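PDB 5FLY: ferrichrome ABC transporter substrate-binding protein from Staphylococcus pseudintermedius, which probably binds ferrichrome-type hydroxamate siderophores at the cell surface and delivers the iron-loaded complexes to an ABC transporter for uptake. Local coordinates for residues I104-Q116 / N174-F186. Sequence-based numbering, arbitrary orientation.
Sequences IAFDYAKYNYLEQ and NWGRGSEVLYQAF. With 7PG (2,5,8,11,14,17,20,23-octaoxapentacosan-25-ol), chain P.
Asn112 and Asn174 bring the two backbones nearest, their CA atoms 6.3 Å apart, where the turn ahead of helix 113-124 meets the loop leading into helix 179-185. Asn112 caps the first helix: its OD1 accepts from Glu115 N, while Glu115 OE1 takes Asn112 N, a capping box that fixes the turn facing Asn174. The compact amide of Asn174 suits this junction because it can donate and accept at once. Its OD1 receives Tyr113 N at 3.0 Å, in a rather bent bond (136°), and Gln184 NE2 at 2.8 Å, which comes in much straighter. Its ND2 donates to a water that in turn donates to Tyr111 O and Gln116 OE1, so one amide ties both segments together. Tyr108, with CG anti to the backbone N (chi1 167°), sends its hydroxyl to Asn174 O at 2.9 Å, approaching from above the carbonyl plane. The CE2 edge of the same ring points at the face of Trp175 in a T-shaped stack, planes at 80°. Tyr113 lies between the first turn of its own helix and helix 179-185: Glu180 CB sits over its ring centre at 3.8 Å in a CH-pi contact, Leu114 CG lies over the opposite face, toward the rim, and Gln184 OE1 lies at the ring edge. The Tyr113 hydroxyl passes beside the small methyl of Ala185 and hydrogen-bonds with Trp137 NE1. Glu180, bent at chi2, turns its carboxylate back so that OE2 accepts from Gly176 N at 2.8 Å; Asn260 ND2 also bonds this oxygen. On the cleft side of this junction, Tyr108, Trp175 and Arg177, the last salt-bridged to Glu162, line the polyether pocket. The contact thus joins the two lobes at the floor of the interlobe cleft, where a class III solute-binding protein, with its long connecting helix 127-152, would be expected to hold its siderophore.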
ATOM      1  N   ILE A 104     -12.456   6.131 -13.124  1.00  8.69           N
ATOM      2  CA  ILE A 104     -11.212   5.380 -13.292  1.00  8.51           C
ATOM      3  C   ILE A 104     -11.201   4.222 -12.312  1.00  9.73           C
ATOM      4  O   ILE A 104     -11.079   4.405 -11.092  1.00  8.29           O
ATOM      5  CB  ILE A 104      -9.952   6.237 -13.071  1.00  8.28           C
ATOM      6  CG1 ILE A 104     -10.002   7.504 -13.929  1.00  8.29           C
ATOM      7  CG2 ILE A 104      -8.718   5.468 -13.432  1.00  8.11           C
ATOM      8  CD1 ILE A 104      -8.990   8.520 -13.527  1.00  9.21           C
ATOM      9  N   ALA A 105     -11.341   3.023 -12.869  1.00  8.27           N
ATOM     10  CA  ALA A 105     -11.325   1.796 -12.102  1.00  8.24           C
ATOM     11  C   ALA A 105      -9.965   1.132 -12.277  1.00  8.79           C
ATOM     12  O   ALA A 105      -9.719   0.357 -13.205  1.00  8.18           O
ATOM     13  CB  ALA A 105     -12.440   0.897 -12.534  1.00  8.55           C
ATOM     14  N   PHE A 106      -9.066   1.483 -11.375  1.00  8.22           N
ATOM     15  CA  PHE A 106      -7.693   1.027 -11.461  1.00  7.65           C
ATOM     16  C   PHE A 106      -7.532  -0.479 -11.324  1.00  7.77           C
ATOM     17  O   PHE A 106      -8.086  -1.105 -10.416  1.00  7.72           O
ATOM     18  CB  PHE A 106      -6.852   1.687 -10.379  1.00  7.41           C
ATOM     19  CG  PHE A 106      -6.421   3.093 -10.706  1.00  7.73           C
ATOM     20  CD1 PHE A 106      -5.312   3.317 -11.504  1.00  8.63           C
ATOM     21  CD2 PHE A 106      -7.116   4.178 -10.202  1.00  7.31           C
ATOM     22  CE1 PHE A 106      -4.916   4.614 -11.819  1.00  8.71           C
ATOM     23  CE2 PHE A 106      -6.719   5.464 -10.487  1.00  8.07           C
ATOM     24  CZ  PHE A 106      -5.622   5.681 -11.311  1.00  9.06           C
ATOM     25  N   ASP A 107      -6.731  -1.024 -12.234  1.00  7.72           N
ATOM     26  CA  ASP A 107      -6.136  -2.357 -12.087  1.00  8.22           C
ATOM     27  C   ASP A 107      -4.885  -2.120 -11.248  1.00  7.47           C
ATOM     28  O   ASP A 107      -3.824  -1.759 -11.768  1.00  7.41           O
ATOM     29  CB  ASP A 107      -5.825  -2.981 -13.461  1.00  7.89           C
ATOM     30  CG  ASP A 107      -5.423  -4.471 -13.404  1.00  8.22           C
ATOM     31  OD1 ASP A 107      -5.059  -5.060 -12.365  1.00  7.82           O
ATOM     32  OD2 ASP A 107      -5.437  -5.063 -14.486  1.00  9.54           O
ATOM     33  N   TYR A 108      -5.056  -2.241  -9.933  1.00  7.85           N
ATOM     34  CA  TYR A 108      -4.028  -1.875  -8.960  1.00  8.33           C
ATOM     35  C   TYR A 108      -2.622  -2.350  -9.348  1.00  9.07           C
ATOM     36  O   TYR A 108      -1.659  -1.572  -9.343  1.00  8.97           O
ATOM     37  CB  TYR A 108      -4.382  -2.439  -7.585  1.00  7.52           C
ATOM     38  CG  TYR A 108      -3.215  -2.347  -6.640  1.00  8.18           C
ATOM     39  CD1 TYR A 108      -2.870  -1.131  -6.086  1.00  6.86           C
ATOM     40  CD2 TYR A 108      -2.427  -3.460  -6.351  1.00  8.14           C
ATOM     41  CE1 TYR A 108      -1.789  -1.010  -5.251  1.00  7.76           C
ATOM     42  CE2 TYR A 108      -1.329  -3.353  -5.517  1.00  9.10           C
ATOM     43  CZ  TYR A 108      -1.019  -2.121  -4.970  1.00  7.93           C
ATOM     44  OH  TYR A 108       0.059  -1.979  -4.130  1.00  7.07           O
ATOM     45  N   ALA A 109      -2.510  -3.624  -9.706  1.00  9.37           N
ATOM     46  CA  ALA A 109      -1.205  -4.243  -9.906  1.00 11.01           C
ATOM     47  C   ALA A 109      -0.418  -3.706 -11.107  1.00 11.31           C
ATOM     48  O   ALA A 109       0.768  -4.010 -11.245  1.00 11.02           O
ATOM     49  CB  ALA A 109      -1.364  -5.754 -10.033  1.00 11.50           C
ATOM     50  N   LYS A 110      -1.048  -2.896 -11.955  1.00 10.49           N
ATOM     51  CA  LYS A 110      -0.362  -2.345 -13.128  1.00 10.01           C
ATOM     52  C   LYS A 110       0.566  -1.168 -12.814  1.00  9.98           C
ATOM     53  O   LYS A 110       1.326  -0.739 -13.685  1.00 11.00           O
ATOM     54  CB  LYS A 110      -1.389  -1.909 -14.173  1.00 11.02           C
ATOM     55  CG  LYS A 110      -2.174  -3.047 -14.770  1.00 12.77           C
ATOM     56  CD  LYS A 110      -1.269  -3.982 -15.533  1.00 15.91           C
ATOM     57  CE  LYS A 110      -2.037  -5.129 -16.153  1.00 19.37           C
ATOM     58  NZ  LYS A 110      -1.094  -5.988 -16.920  1.00 23.65           N
ATOM     59  N   TYR A 111       0.512  -0.662 -11.584  1.00  8.60           N
ATOM     60  CA  TYR A 111       1.344   0.471 -11.157  1.00  9.25           C
ATOM     61  C   TYR A 111       2.171   0.113  -9.924  1.00  9.22           C
ATOM     62  O   TYR A 111       1.612  -0.319  -8.912  1.00 10.10           O
ATOM     63  CB  TYR A 111       0.485   1.698 -10.810  1.00  8.85           C
ATOM     64  CG  TYR A 111      -0.282   2.291 -11.972  1.00  8.13           C
ATOM     65  CD1 TYR A 111      -1.524   1.797 -12.347  1.00  8.20           C
ATOM     66  CD2 TYR A 111       0.244   3.358 -12.691  1.00  9.24           C
ATOM     67  CE1 TYR A 111      -2.215   2.352 -13.415  1.00  8.35           C
ATOM     68  CE2 TYR A 111      -0.446   3.920 -13.751  1.00  9.88           C
ATOM     69  CZ  TYR A 111      -1.672   3.411 -14.108  1.00 10.50           C
ATOM     70  OH  TYR A 111      -2.359   3.992 -15.163  1.00 11.45           O
ATOM     71  N   ASN A 112       3.487   0.309  -9.985  1.00  8.42           N
ATOM     72  CA  ASN A 112       4.260   0.249  -8.748  1.00  8.98           C
ATOM     73  C   ASN A 112       3.956   1.527  -7.978  1.00  8.41           C
ATOM     74  O   ASN A 112       3.293   2.428  -8.492  1.00  8.39           O
ATOM     75  CB  ASN A 112       5.767   0.041  -8.991  1.00 11.28           C
ATOM     76  CG  ASN A 112       6.476   1.260  -9.583  1.00 15.54           C
ATOM     77  OD1 ASN A 112       6.266   2.400  -9.178  1.00 13.22           O
ATOM     78  ND2 ASN A 112       7.355   1.003 -10.542  1.00 20.89           N
ATOM     79  N   TYR A 113       4.408   1.594  -6.735  1.00  7.15           N
ATOM     80  CA  TYR A 113       3.940   2.625  -5.820  1.00  8.95           C
ATOM     81  C   TYR A 113       4.349   4.037  -6.225  1.00  8.15           C
ATOM     82  O   TYR A 113       3.646   4.989  -5.914  1.00  9.08           O
ATOM     83  CB  TYR A 113       4.418   2.298  -4.401  1.00  9.56           C
ATOM     84  CG  TYR A 113       5.862   2.588  -4.079  1.00  8.47           C
ATOM     85  CD1 TYR A 113       6.900   1.844  -4.628  1.00  7.28           C
ATOM     86  CD2 TYR A 113       6.173   3.560  -3.151  1.00  9.59           C
ATOM     87  CE1 TYR A 113       8.223   2.121  -4.306  1.00  8.47           C
ATOM     88  CE2 TYR A 113       7.471   3.836  -2.817  1.00  9.57           C
ATOM     89  CZ  TYR A 113       8.494   3.110  -3.383  1.00  9.63           C
ATOM     90  OH  TYR A 113       9.788   3.421  -3.008  1.00  8.80           O
ATOM     91  N   LEU A 114       5.470   4.170  -6.927  1.00  7.18           N
ATOM     92  CA  LEU A 114       5.905   5.479  -7.414  1.00  8.88           C
ATOM     93  C   LEU A 114       5.120   5.889  -8.668  1.00  9.17           C
ATOM     94  O   LEU A 114       4.641   7.022  -8.764  1.00  9.33           O
ATOM     95  CB  LEU A 114       7.415   5.473  -7.698  1.00  8.78           C
ATOM     96  CG  LEU A 114       8.302   5.198  -6.474  1.00 10.59           C
ATOM     97  CD1 LEU A 114       9.781   5.157  -6.836  1.00 12.78           C
ATOM     98  CD2 LEU A 114       8.088   6.219  -5.388  1.00  8.96           C
ATOM     99  N   GLU A 115       4.979   4.963  -9.613  1.00  9.01           N
ATOM    100  CA  GLU A 115       4.120   5.157 -10.793  1.00  8.15           C
ATOM    101  C   GLU A 115       2.693   5.511 -10.376  1.00  8.34           C
ATOM    102  O   GLU A 115       2.008   6.285 -11.020  1.00  8.46           O
ATOM    103  CB  GLU A 115       4.104   3.883 -11.651  1.00  9.26           C
ATOM    104  CG  GLU A 115       5.474   3.503 -12.216  1.00 14.74           C
ATOM    105  CD  GLU A 115       5.476   2.146 -12.916  1.00 17.86           C
ATOM    106  OE1 GLU A 115       4.579   1.308 -12.649  1.00 14.74           O
ATOM    107  OE2 GLU A 115       6.387   1.921 -13.747  1.00 21.34           O
ATOM    108  N   GLN A 116       2.241   4.904  -9.290  1.00  6.93           N
ATOM    109  CA  GLN A 116       0.902   5.171  -8.781  1.00  7.68           C
ATOM    110  C   GLN A 116       0.745   6.649  -8.384  1.00  7.56           C
ATOM    111  O   GLN A 116      -0.229   7.299  -8.735  1.00  6.50           O
ATOM    112  CB  GLN A 116       0.626   4.245  -7.594  1.00  7.09           C
ATOM    113  CG  GLN A 116      -0.723   4.399  -6.915  1.00  8.02           C
ATOM    114  CD  GLN A 116      -0.842   3.454  -5.752  1.00  7.26           C
ATOM    115  OE1 GLN A 116      -1.030   2.253  -5.944  1.00  7.28           O
ATOM    116  NE2 GLN A 116      -0.668   3.969  -4.537  1.00  7.54           N
ATOM    117  N   ASN A 174       5.195  -5.156  -3.898  1.00  7.82           N
ATOM    118  CA  ASN A 174       4.344  -3.969  -4.024  1.00  7.01           C
ATOM    119  C   ASN A 174       2.893  -4.274  -3.648  1.00  7.10           C
ATOM    120  O   ASN A 174       1.985  -4.088  -4.466  1.00  7.15           O
ATOM    121  CB  ASN A 174       4.439  -3.424  -5.471  1.00  9.01           C
ATOM    122  CG  ASN A 174       4.122  -1.930  -5.581  1.00 10.06           C
ATOM    123  OD1 ASN A 174       5.027  -1.100  -5.681  1.00  9.43           O
ATOM    124  ND2 ASN A 174       2.843  -1.592  -5.622  1.00 10.74           N
ATOM    125  N   TRP A 175       2.672  -4.723  -2.411  1.00  6.78           N
ATOM    126  CA  TRP A 175       1.312  -4.969  -1.930  1.00  6.80           C
ATOM    127  C   TRP A 175       1.078  -4.373  -0.538  1.00  7.84           C
ATOM    128  O   TRP A 175       0.330  -4.916   0.274  1.00  6.98           O
ATOM    129  CB  TRP A 175       1.015  -6.468  -1.938  1.00  7.18           C
ATOM    130  CG  TRP A 175      -0.412  -6.738  -2.305  1.00  8.03           C
ATOM    131  CD1 TRP A 175      -1.472  -6.837  -1.456  1.00 11.27           C
ATOM    132  CD2 TRP A 175      -0.939  -6.885  -3.628  1.00  8.06           C
ATOM    133  NE1 TRP A 175      -2.631  -7.057  -2.172  1.00 12.50           N
ATOM    134  CE2 TRP A 175      -2.329  -7.094  -3.504  1.00 10.06           C
ATOM    135  CE3 TRP A 175      -0.369  -6.891  -4.900  1.00  7.37           C
ATOM    136  CZ2 TRP A 175      -3.154  -7.292  -4.608  1.00  9.80           C
ATOM    137  CZ3 TRP A 175      -1.188  -7.096  -5.991  1.00  9.74           C
ATOM    138  CH2 TRP A 175      -2.567  -7.281  -5.835  1.00  9.63           C
ATOM    139  N   GLY A 176       1.703  -3.232  -0.270  1.00  8.93           N
ATOM    140  CA  GLY A 176       1.573  -2.603   1.025  1.00  8.17           C
ATOM    141  C   GLY A 176       2.254  -3.415   2.104  1.00  8.67           C
ATOM    142  O   GLY A 176       3.149  -4.202   1.821  1.00  7.27           O
ATOM    143  N   ARG A 177       1.836  -3.183   3.344  1.00  9.82           N
ATOM    144  CA  ARG A 177       2.400  -3.821   4.521  1.00  9.35           C
ATOM    145  C   ARG A 177       3.910  -3.615   4.613  1.00 10.25           C
ATOM    146  O   ARG A 177       4.628  -4.469   5.127  1.00 10.63           O
ATOM    147  CB  ARG A 177       2.061  -5.315   4.531  1.00 10.12           C
ATOM    148  CG  ARG A 177       0.590  -5.603   4.700  1.00 10.17           C
ATOM    149  CD  ARG A 177      -0.168  -5.549   3.387  1.00  9.93           C
ATOM    150  NE  ARG A 177      -1.558  -5.963   3.572  1.00 12.70           N
ATOM    151  CZ  ARG A 177      -2.535  -5.722   2.706  1.00 13.64           C
ATOM    152  NH1 ARG A 177      -2.301  -5.062   1.582  1.00 13.27           N
ATOM    153  NH2 ARG A 177      -3.761  -6.141   2.977  1.00 13.76           N
ATOM    154  N   GLY A 178       4.382  -2.469   4.135  1.00  7.41           N
ATOM    155  CA  GLY A 178       5.802  -2.167   4.191  1.00  8.17           C
ATOM    156  C   GLY A 178       6.639  -2.737   3.056  1.00  8.00           C
ATOM    157  O   GLY A 178       7.836  -2.471   2.980  1.00  8.03           O
ATOM    158  N   SER A 179       6.019  -3.496   2.156  1.00  8.46           N
ATOM    159  CA  SER A 179       6.756  -4.156   1.085  1.00  7.54           C
ATOM    160  C   SER A 179       7.476  -3.154   0.180  1.00  7.27           C
ATOM    161  O   SER A 179       8.626  -3.373  -0.201  1.00  7.08           O
ATOM    162  CB  SER A 179       5.820  -5.047   0.256  1.00  7.24           C
ATOM    163  OG  SER A 179       4.798  -4.294  -0.367  1.00  7.33           O
ATOM    164  N   GLU A 180       6.817  -2.044  -0.141  1.00  8.23           N
ATOM    165  CA  GLU A 180       7.440  -1.049  -1.004  1.00  7.47           C
ATOM    166  C   GLU A 180       8.678  -0.468  -0.334  1.00  8.29           C
ATOM    167  O   GLU A 180       9.728  -0.339  -0.965  1.00  7.93           O
ATOM    168  CB  GLU A 180       6.445   0.044  -1.349  1.00  9.84           C
ATOM    169  CG  GLU A 180       5.270  -0.473  -2.161  1.00 10.33           C
ATOM    170  CD  GLU A 180       4.145  -1.072  -1.331  1.00 11.16           C
ATOM    171  OE1 GLU A 180       4.191  -1.035  -0.074  1.00 10.32           O
ATOM    172  OE2 GLU A 180       3.185  -1.563  -1.978  1.00  9.90           O
ATOM    173  N   VAL A 181       8.555  -0.121   0.941  1.00  6.84           N
ATOM    174  CA  VAL A 181       9.689   0.446   1.658  1.00  7.23           C
ATOM    175  C   VAL A 181      10.834  -0.571   1.785  1.00  7.69           C
ATOM    176  O   VAL A 181      11.997  -0.239   1.536  1.00  8.29           O
ATOM    177  CB  VAL A 181       9.258   0.953   3.040  1.00  8.29           C
ATOM    178  CG1 VAL A 181      10.482   1.310   3.890  1.00  9.69           C
ATOM    179  CG2 VAL A 181       8.314   2.138   2.885  1.00 10.26           C
ATOM    180  N   LEU A 182      10.507  -1.798   2.181  1.00  7.21           N
ATOM    181  CA  LEU A 182      11.510  -2.814   2.476  1.00  7.37           C
ATOM    182  C   LEU A 182      12.238  -3.308   1.227  1.00  8.58           C
ATOM    183  O   LEU A 182      13.469  -3.345   1.221  1.00  8.60           O
ATOM    184  CB  LEU A 182      10.865  -3.980   3.213  1.00  7.93           C
ATOM    185  CG  LEU A 182      10.374  -3.641   4.622  1.00 11.39           C
ATOM    186  CD1 LEU A 182       9.428  -4.713   5.146  1.00 13.11           C
ATOM    187  CD2 LEU A 182      11.570  -3.419   5.572  1.00 11.02           C
ATOM    188  N   TYR A 183      11.496  -3.653   0.173  1.00  8.61           N
ATOM    189  CA  TYR A 183      12.089  -4.293  -1.002  1.00  9.07           C
ATOM    190  C   TYR A 183      12.521  -3.319  -2.096  1.00 11.96           C
ATOM    191  O   TYR A 183      13.477  -3.601  -2.833  1.00 13.61           O
ATOM    192  CB  TYR A 183      11.113  -5.301  -1.601  1.00  8.68           C
ATOM    193  CG  TYR A 183      10.732  -6.402  -0.647  1.00  9.04           C
ATOM    194  CD1 TYR A 183      11.689  -7.284  -0.159  1.00  9.83           C
ATOM    195  CD2 TYR A 183       9.419  -6.553  -0.224  1.00  9.47           C
ATOM    196  CE1 TYR A 183      11.338  -8.320   0.719  1.00 10.80           C
ATOM    197  CE2 TYR A 183       9.063  -7.566   0.660  1.00 10.42           C
ATOM    198  CZ  TYR A 183      10.028  -8.441   1.120  1.00 10.59           C
ATOM    199  OH  TYR A 183       9.663  -9.452   1.988  1.00 10.43           O
ATOM    200  N   GLN A 184      11.808  -2.204  -2.240  1.00 10.92           N
ATOM    201  CA  GLN A 184      12.132  -1.248  -3.295  1.00  9.50           C
ATOM    202  C   GLN A 184      12.951  -0.079  -2.757  1.00  9.84           C
ATOM    203  O   GLN A 184      14.070   0.157  -3.227  1.00 11.20           O
ATOM    204  CB  GLN A 184      10.860  -0.739  -3.981  1.00  9.83           C
ATOM    205  CG  GLN A 184      10.029  -1.862  -4.595  1.00  8.92           C
ATOM    206  CD  GLN A 184       8.813  -1.361  -5.339  1.00 10.37           C
ATOM    207  OE1 GLN A 184       8.919  -0.521  -6.245  1.00 12.15           O
ATOM    208  NE2 GLN A 184       7.631  -1.844  -4.938  1.00 10.62           N
ATOM    209  N   ALA A 185      12.406   0.658  -1.796  1.00 11.17           N
ATOM    210  CA  ALA A 185      13.087   1.854  -1.281  1.00 10.59           C
ATOM    211  C   ALA A 185      14.390   1.502  -0.540  1.00 11.09           C
ATOM    212  O   ALA A 185      15.413   2.163  -0.754  1.00 13.00           O
ATOM    213  CB  ALA A 185      12.163   2.649  -0.369  1.00  9.89           C
ATOM    214  N   PHE A 186      14.352   0.494   0.336  1.00  9.06           N
ATOM    215  CA  PHE A 186      15.542   0.099   1.103  1.00  9.69           C
ATOM    216  C   PHE A 186      16.368  -0.969   0.374  1.00 10.60           C
ATOM    217  O   PHE A 186      17.519  -1.227   0.746  1.00 12.40           O
ATOM    218  CB  PHE A 186      15.189  -0.459   2.493  1.00  9.20           C
ATOM    219  CG  PHE A 186      14.609   0.541   3.471  1.00  8.95           C
ATOM    220  CD1 PHE A 186      14.652   1.904   3.246  1.00  9.27           C
ATOM    221  CD2 PHE A 186      14.011   0.078   4.648  1.00 10.70           C
ATOM    222  CE1 PHE A 186      14.097   2.793   4.185  1.00  9.35           C
ATOM    223  CE2 PHE A 186      13.471   0.962   5.583  1.00 11.03           C
ATOM    224  CZ  PHE A 186      13.511   2.314   5.345  1.00  9.90           C
TER
HETATM  225  C2  7PG P1295      -7.091  -3.608   3.503  1.00 40.77           C
HETATM  226  O1  7PG P1295      -7.215  -4.291   4.721  1.00 42.64           O
HETATM  227  C3  7PG P1295      -6.514  -5.500   4.754  1.00 40.90           C
HETATM  228  C4  7PG P1295      -7.471  -6.666   4.525  1.00 43.06           C
HETATM  229  O2  7PG P1295      -6.884  -7.881   4.909  1.00 46.21           O
HETATM  230  C5  7PG P1295      -5.638  -8.137   4.332  1.00 41.44           C
HETATM  231  C6  7PG P1295      -5.458  -9.619   4.020  1.00 39.74           C
HETATM  232  O3  7PG P1295      -4.698  -9.760   2.850  1.00 39.09           O
HETATM  233  C7  7PG P1295      -5.405  -9.716   1.641  1.00 36.54           C
HETATM  234  C8  7PG P1295      -4.413  -9.556   0.486  1.00 36.60           C
HETATM  235  O4  7PG P1295      -5.045  -9.366  -0.755  1.00 39.19           O
HETATM  236  C9  7PG P1295      -5.882  -8.253  -0.816  1.00 41.26           C
HETATM  237  C10 7PG P1295      -6.016  -7.663  -2.222  1.00 42.84           C
HETATM  238  O5  7PG P1295      -6.213  -6.281  -2.057  1.00 45.83           O
HETATM  239  C11 7PG P1295      -6.068  -5.458  -3.183  1.00 44.30           C
HETATM  240  C12 7PG P1295      -5.765  -4.028  -2.722  1.00 41.54           C
HETATM  241  O6  7PG P1295      -4.510  -3.613  -3.198  1.00 41.35           O
HETATM  242  C13 7PG P1295      -3.424  -3.691  -2.315  1.00 39.58           C
HETATM  243  C14 7PG P1295      -3.569  -2.652  -1.209  1.00 38.24           C
HETATM  244  O7  7PG P1295      -2.323  -2.054  -0.994  1.00 43.04           O
HETATM  245  C15 7PG P1295      -2.370  -0.731  -0.527  1.00 43.85           C
HETATM  246  O   HOH W   1       1.325   0.614  -6.315  1.00  8.34           O